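Long-range contact in hypothetical protein, IPT/TIG domain protein (Bacteroides ovatus, PDB 4HW6), which is of unknown function but probably serves as an auxiliary nutrient-binding, perhaps carbohydrate-binding, protein built from an IPT/TIG domain and a six-bladed beta-propeller: residues 20-25 against 41-46. Residues are numbered along the deposited sequence; the frame is centred on the assembly and turned at random.
Sequences IVVEKF and RNFGND
In the immunoglobulin-like IPT/TIG domain, the start of strand 21-30 pairs antiparallel with the end of strand 35-41, just where the latter runs into a loop. Val21 and Arg41 form a hydrogen-bonded pair. Arg41 N donates to Val21 O at 2.9 Å, and Val21 N returns a longer bond to Arg41 O at 3.2 Å; both donors lie in the carbonyl plane on a lone pair, with N-H...O angles near 160°. Arg41 O also receives a CA-H...O contact from Ile20, so two neighbouring residues converge on one carbonyl. On the exposed face, Val21 CB rests against Arg41 CG at 4.2 Å, while the bent arginine chain carries its guanidinium away.

The buried side is built on Ile20 and Phe43. With CG2 anti to the backbone N, Ile20 brings this methyl to the ring edge, 3.8 Å from Phe43 CE1, and Val22 CG2 approaches the same atom obliquely. Val84 of strand 82-87 touches both Val22 and Phe43, so that strand packs against the same cluster. An alanine in place of Ile20, lacking the methyl at the ring edge and the CG1-CD1 branch, would probably loosen the packing against Phe43 and weaken the contact with Val86. The other branch of Ile20 runs against the loop backbone, its CG1 3.3 Å from Asn42 O, a buried carbonyl oxygen without a hydrogen-bonding partner.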
loop_
_atom_site.group_PDB
_atom_site.type_symbol
_atom_site.label_atom_id
_atom_site.label_comp_id
_atom_site.label_asym_id
_atom_site.label_seq_id
_atom_site.Cartn_x
_atom_site.Cartn_y
_atom_site.Cartn_z
ATOM N N ILE A 20 -24.667 -32.694 -13.757
ATOM C CA ILE A 20 -23.345 -32.881 -13.177
ATOM C C ILE A 20 -23.447 -32.548 -11.688
ATOM O O ILE A 20 -23.915 -31.474 -11.310
ATOM C CB ILE A 20 -22.288 -32.020 -13.878
ATOM C CG1 ILE A 20 -22.061 -32.535 -15.296
ATOM C CG2 ILE A 20 -20.984 -32.011 -13.088
ATOM C CD1 ILE A 20 -21.187 -31.628 -16.142
ATOM N N VAL A 21 -23.032 -33.487 -10.848
ATOM C CA VAL A 21 -23.046 -33.298 -9.401
ATOM C C VAL A 21 -21.603 -33.223 -8.930
ATOM O O VAL A 21 -20.781 -34.060 -9.301
ATOM C CB VAL A 21 -23.759 -34.454 -8.680
ATOM C CG1 VAL A 21 -23.866 -34.154 -7.192
ATOM C CG2 VAL A 21 -25.139 -34.686 -9.290
ATOM N N VAL A 22 -21.278 -32.182 -8.174
ATOM C CA VAL A 22 -19.962 -32.073 -7.591
ATOM C C VAL A 22 -20.175 -32.303 -6.094
ATOM O O VAL A 22 -20.753 -31.455 -5.405
ATOM C CB VAL A 22 -19.309 -30.705 -7.902
ATOM C CG1 VAL A 22 -17.851 -30.704 -7.450
ATOM C CG2 VAL A 22 -19.417 -30.387 -9.399
ATOM N N GLU A 23 -19.766 -33.478 -5.615
ATOM C CA GLU A 23 -20.039 -33.901 -4.240
ATOM C C GLU A 23 -19.016 -33.336 -3.279
ATOM O O GLU A 23 -19.364 -32.780 -2.244
ATOM C CB GLU A 23 -20.041 -35.429 -4.130
ATOM N N LYS A 24 -17.742 -33.490 -3.614
ATOM C CA LYS A 24 -16.666 -33.082 -2.704
ATOM C C LYS A 24 -15.346 -33.045 -3.435
ATOM O O LYS A 24 -15.271 -33.422 -4.596
ATOM C CB LYS A 24 -16.564 -34.054 -1.520
ATOM C CG LYS A 24 -16.021 -35.433 -1.873
ATOM C CD LYS A 24 -15.678 -36.250 -0.632
ATOM C CE LYS A 24 -15.310 -37.677 -1.022
ATOM N NZ LYS A 24 -14.813 -38.493 0.125
ATOM N N PHE A 25 -14.305 -32.601 -2.740
ATOM C CA PHE A 25 -12.958 -32.509 -3.312
ATOM C C PHE A 25 -11.923 -32.765 -2.215
ATOM O O PHE A 25 -12.182 -32.491 -1.038
ATOM C CB PHE A 25 -12.742 -31.140 -3.957
ATOM C CG PHE A 25 -13.296 -29.998 -3.152
ATOM C CD1 PHE A 25 -12.541 -29.401 -2.146
ATOM C CD2 PHE A 25 -14.569 -29.512 -3.399
ATOM C CE1 PHE A 25 -13.066 -28.361 -1.385
ATOM C CE2 PHE A 25 -15.090 -28.464 -2.656
ATOM C CZ PHE A 25 -14.346 -27.891 -1.642
ATOM N N ARG A 41 -20.640 -36.861 -9.896
ATOM C CA ARG A 41 -21.278 -37.684 -10.930
ATOM C C ARG A 41 -21.282 -37.003 -12.289
ATOM O O ARG A 41 -21.486 -35.795 -12.380
ATOM C CB ARG A 41 -22.742 -38.024 -10.576
ATOM C CG ARG A 41 -23.003 -38.509 -9.154
ATOM C CD ARG A 41 -23.769 -39.823 -9.147
ATOM N NE ARG A 41 -22.859 -40.946 -9.391
ATOM C CZ ARG A 41 -23.233 -42.203 -9.630
ATOM N NH1 ARG A 41 -22.302 -43.136 -9.831
ATOM N NH2 ARG A 41 -24.523 -42.537 -9.679
ATOM N N ASN A 42 -21.101 -37.809 -13.337
ATOM C CA ASN A 42 -21.371 -37.409 -14.724
ATOM C C ASN A 42 -20.349 -36.421 -15.287
ATOM O O ASN A 42 -20.698 -35.493 -16.013
ATOM C CB ASN A 42 -22.814 -36.881 -14.872
ATOM C CG ASN A 42 -23.329 -36.942 -16.308
ATOM O OD1 ASN A 42 -22.908 -37.785 -17.103
ATOM N ND2 ASN A 42 -24.251 -36.050 -16.637
ATOM N N PHE A 43 -19.079 -36.645 -14.950
ATOM C CA PHE A 43 -17.967 -35.841 -15.459
ATOM C C PHE A 43 -17.511 -36.312 -16.844
ATOM O O PHE A 43 -16.742 -35.615 -17.523
ATOM C CB PHE A 43 -16.751 -35.905 -14.519
ATOM C CG PHE A 43 -16.979 -35.351 -13.125
ATOM C CD1 PHE A 43 -18.102 -34.616 -12.791
ATOM C CD2 PHE A 43 -16.026 -35.572 -12.143
ATOM C CE1 PHE A 43 -18.272 -34.118 -11.511
ATOM C CE2 PHE A 43 -16.185 -35.072 -10.857
ATOM C CZ PHE A 43 -17.320 -34.352 -10.534
ATOM N N GLY A 44 -17.963 -37.496 -17.242
ATOM C CA GLY A 44 -17.588 -38.079 -18.526
ATOM C C GLY A 44 -16.204 -38.691 -18.438
ATOM O O GLY A 44 -15.618 -38.753 -17.361
ATOM N N ASN A 45 -15.689 -39.151 -19.574
ATOM C CA ASN A 45 -14.381 -39.814 -19.623
ATOM C C ASN A 45 -13.443 -39.202 -20.665
ATOM O O ASN A 45 -12.533 -39.869 -21.153
ATOM C CB ASN A 45 -14.556 -41.317 -19.875
ATOM C CG ASN A 45 -15.192 -41.624 -21.222
ATOM O OD1 ASN A 45 -15.168 -40.801 -22.135
ATOM N ND2 ASN A 45 -15.765 -42.814 -21.350
ATOM N N ASP A 46 -13.669 -37.935 -20.990
ATOM C CA ASP A 46 -12.876 -37.222 -21.987
ATOM C C ASP A 46 -12.340 -35.926 -21.382
ATOM O O ASP A 46 -13.109 -35.000 -21.103
ATOM C CB ASP A 46 -13.740 -36.931 -23.220
ATOM C CG ASP A 46 -12.933 -36.424 -24.404
ATOM O OD1 ASP A 46 -11.797 -35.936 -24.203
ATOM O OD2 ASP A 46 -13.449 -36.505 -25.540
#